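Local coordinates for putative leucoanthocyanidin reductase 1 (Vitis vinifera, PDB 3I6I), which probably catalyses the NADPH-dependent reduction of leucoanthocyanidins to flavan-3-ols such as catechin, as a short-chain dehydrogenase/reductase of the flavonoid pathway, at residues 117-122 and 154-159. Residues are numbered along the deposited sequence; the frame is centred on the assembly and turned at random.
Sequences PSEFGH and FTYICC. With NDP (NADPH dihydro-nicotinamide-adenine-dinucleotide phosphate), chain B; ACY (acetic acid), chain C.
Phe120 and Ile157 form one of two apolar contacts, Pro117 and Tyr156 the other, where a cofactor-binding loop runs beside strand 155-158, an edge strand of a three-stranded parallel sheet. The isoleucine sets its branch point obliquely over the phenyl ring: CB lies 4.2 Å from the ring centroid in an off-centre CH-pi contact, and CG2, anti to its own backbone N, comes to 3.6 Å from Phe120 CD2. At the ring's edge, near its plane, sits Cys159 SG, which its chi1 of 58° swings between backbone N and carbonyl carbon, to 3.4 Å from Phe120 O. Thr205 and Thr90 also touch the Phe120 side chain. A single direct hydrogen bond crosses here, Phe120 N to Ile157 O at 2.8 Å; the angle at hydrogen, 132°, is well short of straight. Where the backbones part, a water bridges them, donating to Pro117 O and Thr155 O and accepting from Ile157 N. Beside that water the bump is the ring of Pro117, whose CG and CD press on the edge of the Tyr156 ring, with CG 3.8 Å from CD1. Glu119 lays its CB against Ile157 O, 3.4 Å away, then bends at chi2 to bring its carboxylate to a salt bridge with Arg144.

The loop's other side serves NADPH: the ribose hydroxyl O3D donates to Ser118 OG over 2.9 Å and more weakly to Glu119 O. In this Rossmann-type reductase, 117-122 leaves strand 114-116, one edge strand of the five-stranded parallel sheet, and is wedged between cofactor and strand 155-158. A Thr155-Phe115 backbone hydrogen bond ties the two strands. Thr205 belongs to helix 198-208 and also touches Ile157, while helix 133-149 packs against Pro117 through Val143, and strand 217-220 pairs with Tyr156.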
ATOM      1  N   PRO A 117       5.186   6.832  -5.922  1.00  3.71           N
ATOM      2  CA  PRO A 117       6.023   5.622  -5.809  1.00  4.93           C
ATOM      3  C   PRO A 117       5.363   4.563  -4.961  1.00  3.83           C
ATOM      4  O   PRO A 117       4.309   4.810  -4.349  1.00  6.77           O
ATOM      5  CB  PRO A 117       7.307   6.116  -5.173  1.00  5.32           C
ATOM      6  CG  PRO A 117       6.861   7.370  -4.409  1.00  8.22           C
ATOM      7  CD  PRO A 117       5.747   7.969  -5.149  1.00  6.96           C
ATOM      8  N   SER A 118       6.009   3.395  -4.914  1.00  2.00           N
ATOM      9  CA  SER A 118       5.468   2.227  -4.243  1.00  3.45           C
ATOM     10  C   SER A 118       5.652   2.351  -2.755  1.00  4.17           C
ATOM     11  O   SER A 118       6.647   1.902  -2.182  1.00  5.81           O
ATOM     12  CB  SER A 118       6.078   0.933  -4.758  1.00  6.56           C
ATOM     13  OG  SER A 118       5.349  -0.163  -4.238  1.00  4.84           O
ATOM     14  N   GLU A 119       4.689   3.043  -2.174  1.00  4.58           N
ATOM     15  CA  GLU A 119       4.634   3.350  -0.742  1.00  2.00           C
ATOM     16  C   GLU A 119       3.582   2.392  -0.120  1.00  5.48           C
ATOM     17  O   GLU A 119       3.864   1.211   0.107  1.00  5.68           O
ATOM     18  CB  GLU A 119       4.312   4.852  -0.551  1.00  5.77           C
ATOM     19  CG  GLU A 119       5.460   5.807  -0.978  1.00  6.53           C
ATOM     20  CD  GLU A 119       6.484   6.016   0.110  1.00  7.84           C
ATOM     21  OE1 GLU A 119       6.140   5.805   1.309  1.00 10.54           O
ATOM     22  OE2 GLU A 119       7.646   6.375  -0.213  1.00 10.32           O
ATOM     23  N   PHE A 120       2.346   2.866   0.050  1.00  4.42           N
ATOM     24  CA  PHE A 120       1.196   2.042   0.407  1.00  3.90           C
ATOM     25  C   PHE A 120       1.331   1.347   1.731  1.00  4.87           C
ATOM     26  O   PHE A 120       0.830   0.246   1.896  1.00  7.04           O
ATOM     27  CB  PHE A 120       0.793   1.069  -0.745  1.00  3.24           C
ATOM     28  CG  PHE A 120       0.462   1.805  -2.012  1.00  2.95           C
ATOM     29  CD1 PHE A 120       1.400   1.951  -3.000  1.00  6.42           C
ATOM     30  CD2 PHE A 120      -0.776   2.463  -2.162  1.00  4.81           C
ATOM     31  CE1 PHE A 120       1.126   2.691  -4.144  1.00  6.86           C
ATOM     32  CE2 PHE A 120      -1.048   3.223  -3.299  1.00  7.66           C
ATOM     33  CZ  PHE A 120      -0.093   3.358  -4.294  1.00  8.00           C
ATOM     34  N   GLY A 121       1.993   2.001   2.686  1.00  2.93           N
ATOM     35  CA  GLY A 121       1.997   1.501   4.065  1.00  3.75           C
ATOM     36  C   GLY A 121       2.254   2.631   5.048  1.00  6.05           C
ATOM     37  O   GLY A 121       1.432   3.551   5.172  1.00  5.74           O
ATOM     38  N   HIS A 122       3.398   2.589   5.738  1.00  5.54           N
ATOM     39  CA  HIS A 122       3.696   3.577   6.791  1.00  6.38           C
ATOM     40  C   HIS A 122       4.425   4.786   6.266  1.00  7.39           C
ATOM     41  O   HIS A 122       4.812   4.865   5.063  1.00  5.58           O
ATOM     42  CB  HIS A 122       4.500   2.914   7.923  1.00  9.81           C
ATOM     43  CG  HIS A 122       3.857   1.679   8.442  1.00  4.40           C
ATOM     44  ND1 HIS A 122       4.573   0.638   9.004  1.00  4.84           N
ATOM     45  CD2 HIS A 122       2.550   1.309   8.490  1.00  5.57           C
ATOM     46  CE1 HIS A 122       3.730  -0.314   9.375  1.00  4.71           C
ATOM     47  NE2 HIS A 122       2.498   0.069   9.066  1.00  6.03           N
ATOM     48  N   PHE A 154       5.141  14.785  -6.638  1.00  2.61           N
ATOM     49  CA  PHE A 154       4.883  13.492  -6.037  1.00  4.21           C
ATOM     50  C   PHE A 154       3.734  13.488  -5.039  1.00  7.19           C
ATOM     51  O   PHE A 154       3.283  14.540  -4.512  1.00  4.46           O
ATOM     52  CB  PHE A 154       6.168  13.036  -5.335  1.00  5.63           C
ATOM     53  CG  PHE A 154       6.569  13.900  -4.182  1.00  6.05           C
ATOM     54  CD1 PHE A 154       7.451  14.988  -4.352  1.00  6.62           C
ATOM     55  CD2 PHE A 154       6.031  13.695  -2.922  1.00  3.89           C
ATOM     56  CE1 PHE A 154       7.783  15.777  -3.258  1.00  5.88           C
ATOM     57  CE2 PHE A 154       6.391  14.500  -1.847  1.00  6.72           C
ATOM     58  CZ  PHE A 154       7.248  15.526  -2.014  1.00  8.32           C
ATOM     59  N   THR A 155       3.265  12.286  -4.758  1.00  4.43           N
ATOM     60  CA  THR A 155       2.341  12.059  -3.651  1.00  3.92           C
ATOM     61  C   THR A 155       2.731  10.705  -3.025  1.00  5.52           C
ATOM     62  O   THR A 155       2.869   9.731  -3.734  1.00  3.57           O
ATOM     63  CB  THR A 155       0.854  12.059  -4.115  1.00  5.18           C
ATOM     64  OG1 THR A 155       0.482  13.353  -4.628  1.00  5.98           O
ATOM     65  CG2 THR A 155      -0.089  11.718  -2.966  1.00  2.58           C
ATOM     66  N   TYR A 156       2.906  10.698  -1.714  1.00  4.86           N
ATOM     67  CA  TYR A 156       3.281   9.484  -0.956  1.00  2.89           C
ATOM     68  C   TYR A 156       2.063   8.958  -0.214  1.00  3.45           C
ATOM     69  O   TYR A 156       1.545   9.651   0.681  1.00  5.73           O
ATOM     70  CB  TYR A 156       4.395   9.806   0.045  1.00  4.91           C
ATOM     71  CG  TYR A 156       5.663  10.389  -0.547  1.00  5.55           C
ATOM     72  CD1 TYR A 156       6.156   9.966  -1.792  1.00  7.49           C
ATOM     73  CD2 TYR A 156       6.422  11.320   0.188  1.00  7.39           C
ATOM     74  CE1 TYR A 156       7.324  10.488  -2.307  1.00  4.31           C
ATOM     75  CE2 TYR A 156       7.629  11.830  -0.319  1.00  7.27           C
ATOM     76  CZ  TYR A 156       8.074  11.404  -1.564  1.00  9.02           C
ATOM     77  OH  TYR A 156       9.236  11.908  -2.154  1.00  9.13           O
ATOM     78  N   ILE A 157       1.579   7.780  -0.627  1.00  6.10           N
ATOM     79  CA  ILE A 157       0.378   7.161  -0.060  1.00  4.36           C
ATOM     80  C   ILE A 157       0.740   6.352   1.179  1.00  7.35           C
ATOM     81  O   ILE A 157       1.334   5.252   1.078  1.00  5.23           O
ATOM     82  CB  ILE A 157      -0.384   6.253  -1.091  1.00  2.69           C
ATOM     83  CG1 ILE A 157      -0.882   7.007  -2.316  1.00  6.15           C
ATOM     84  CG2 ILE A 157      -1.592   5.509  -0.383  1.00  3.92           C
ATOM     85  CD1 ILE A 157      -1.933   8.158  -2.016  1.00  3.99           C
ATOM     86  N   CYS A 158       0.415   6.876   2.347  1.00  4.68           N
ATOM     87  CA  CYS A 158       0.751   6.208   3.631  1.00  5.93           C
ATOM     88  C   CYS A 158      -0.559   5.669   4.203  1.00  6.15           C
ATOM     89  O   CYS A 158      -1.147   6.222   5.156  1.00  7.49           O
ATOM     90  CB  CYS A 158       1.482   7.150   4.602  1.00  8.88           C
ATOM     91  SG  CYS A 158       3.000   7.918   3.880  1.00  9.03           S
ATOM     92  N   CYS A 159      -1.027   4.580   3.593  1.00  5.61           N
ATOM     93  CA  CYS A 159      -2.356   4.092   3.856  1.00  2.58           C
ATOM     94  C   CYS A 159      -2.510   3.121   5.040  1.00  3.15           C
ATOM     95  O   CYS A 159      -3.624   2.600   5.281  1.00  4.82           O
ATOM     96  CB  CYS A 159      -2.981   3.474   2.612  1.00  4.29           C
ATOM     97  SG  CYS A 159      -1.978   2.107   1.966  1.00  6.89           S
TER
HETATM   98  PA  NDP B 350       3.119  -7.599  -5.472  0.70 17.77           P
HETATM   99  O1A NDP B 350       4.338  -8.487  -5.405  0.70 18.61           O
HETATM  100  O2A NDP B 350       1.664  -8.266  -5.106  0.70 18.06           O
HETATM  101  O5B NDP B 350       2.888  -6.880  -6.893  0.70 21.52           O
HETATM  102  C5B NDP B 350       3.956  -6.259  -7.537  0.70 16.01           C
HETATM  103  C4B NDP B 350       3.596  -5.859  -8.917  0.70 19.65           C
HETATM  104  O4B NDP B 350       4.831  -5.188  -9.381  0.70 22.25           O
HETATM  105  C3B NDP B 350       3.376  -7.077  -9.850  0.70 18.24           C
HETATM  106  O3B NDP B 350       2.376  -6.798 -10.866  0.70 19.64           O
HETATM  107  C2B NDP B 350       4.744  -7.262 -10.505  0.70 20.83           C
HETATM  108  O2B NDP B 350       4.591  -7.869 -11.788  0.70 22.58           O
HETATM  109  C1B NDP B 350       5.142  -5.800 -10.690  0.70 17.39           C
HETATM  110  N9A NDP B 350       6.560  -5.545 -10.946  0.70 16.47           N
HETATM  111  C8A NDP B 350       7.564  -5.863 -10.129  0.70 16.15           C
HETATM  112  N7A NDP B 350       8.711  -5.449 -10.672  0.70 14.54           N
HETATM  113  C5A NDP B 350       8.433  -4.847 -11.833  0.70 16.37           C
HETATM  114  C6A NDP B 350       9.217  -4.237 -12.814  0.70 21.88           C
HETATM  115  N6A NDP B 350      10.542  -4.156 -12.673  0.70 22.81           N
HETATM  116  N1A NDP B 350       8.611  -3.721 -13.902  0.70 17.31           N
HETATM  117  C2A NDP B 350       7.287  -3.778 -14.030  0.70 21.11           C
HETATM  118  N3A NDP B 350       6.499  -4.342 -13.104  0.70 20.11           N
HETATM  119  C4A NDP B 350       7.062  -4.893 -12.005  0.70 15.60           C
HETATM  120  O3  NDP B 350       3.347  -6.390  -4.449  0.70 18.09           O
HETATM  121  PN  NDP B 350       2.401  -5.847  -3.230  0.70 19.12           P
HETATM  122  O1N NDP B 350       1.010  -5.451  -3.552  0.70 20.60           O
HETATM  123  O2N NDP B 350       2.636  -6.902  -2.087  0.70 23.46           O
HETATM  124  O5D NDP B 350       3.338  -4.575  -2.773  0.70 14.85           O
HETATM  125  C5D NDP B 350       3.167  -3.296  -3.401  0.70 13.76           C
HETATM  126  C4D NDP B 350       3.560  -2.219  -2.429  0.70 13.87           C
HETATM  127  O4D NDP B 350       2.512  -2.265  -1.421  0.70 18.18           O
HETATM  128  C3D NDP B 350       4.872  -2.432  -1.716  0.70 15.12           C
HETATM  129  O3D NDP B 350       5.466  -1.159  -1.478  0.70 13.70           O
HETATM  130  C2D NDP B 350       4.432  -3.017  -0.387  0.70 19.88           C
HETATM  131  O2D NDP B 350       5.358  -2.599   0.596  0.70 20.25           O
HETATM  132  C1D NDP B 350       3.099  -2.321  -0.128  0.70 16.61           C
HETATM  133  N1N NDP B 350       2.067  -3.135   0.610  0.70 17.02           N
HETATM  134  C2N NDP B 350       1.278  -2.571   1.642  0.70 19.59           C
HETATM  135  C3N NDP B 350       0.651  -3.360   2.512  0.70 21.35           C
HETATM  136  C7N NDP B 350      -0.229  -2.735   3.611  0.70 25.66           C
HETATM  137  O7N NDP B 350      -0.397  -1.511   3.669  0.70 25.29           O
HETATM  138  N7N NDP B 350      -0.847  -3.579   4.419  0.70 17.03           N
HETATM  139  C4N NDP B 350       0.805  -4.885   2.399  0.70 19.95           C
HETATM  140  C5N NDP B 350       1.167  -5.296   0.976  0.70 22.29           C
HETATM  141  C6N NDP B 350       1.704  -4.423   0.134  0.70 22.28           C
HETATM  142  P2B NDP B 350       5.190  -9.421 -12.009  0.70 25.19           P
HETATM  143  O1X NDP B 350       4.384 -10.383 -11.213  0.70 29.55           O
HETATM  144  O2X NDP B 350       5.159  -9.597 -13.589  0.70 26.92           O
HETATM  145  O3X NDP B 350       6.703  -9.378 -11.545  0.70 26.27           O
HETATM  146  C   ACY C 360       4.697  -1.016   5.093  1.00 24.30           C
HETATM  147  O   ACY C 360       4.469  -1.538   3.976  1.00 30.24           O
HETATM  148  OXT ACY C 360       5.155   0.151   5.251  1.00 19.11           O
HETATM  149  CH3 ACY C 360       4.367  -1.862   6.298  1.00 27.29           C
HETATM  150  O   HOH W   1       2.892   6.911  -3.178  1.00  4.39           O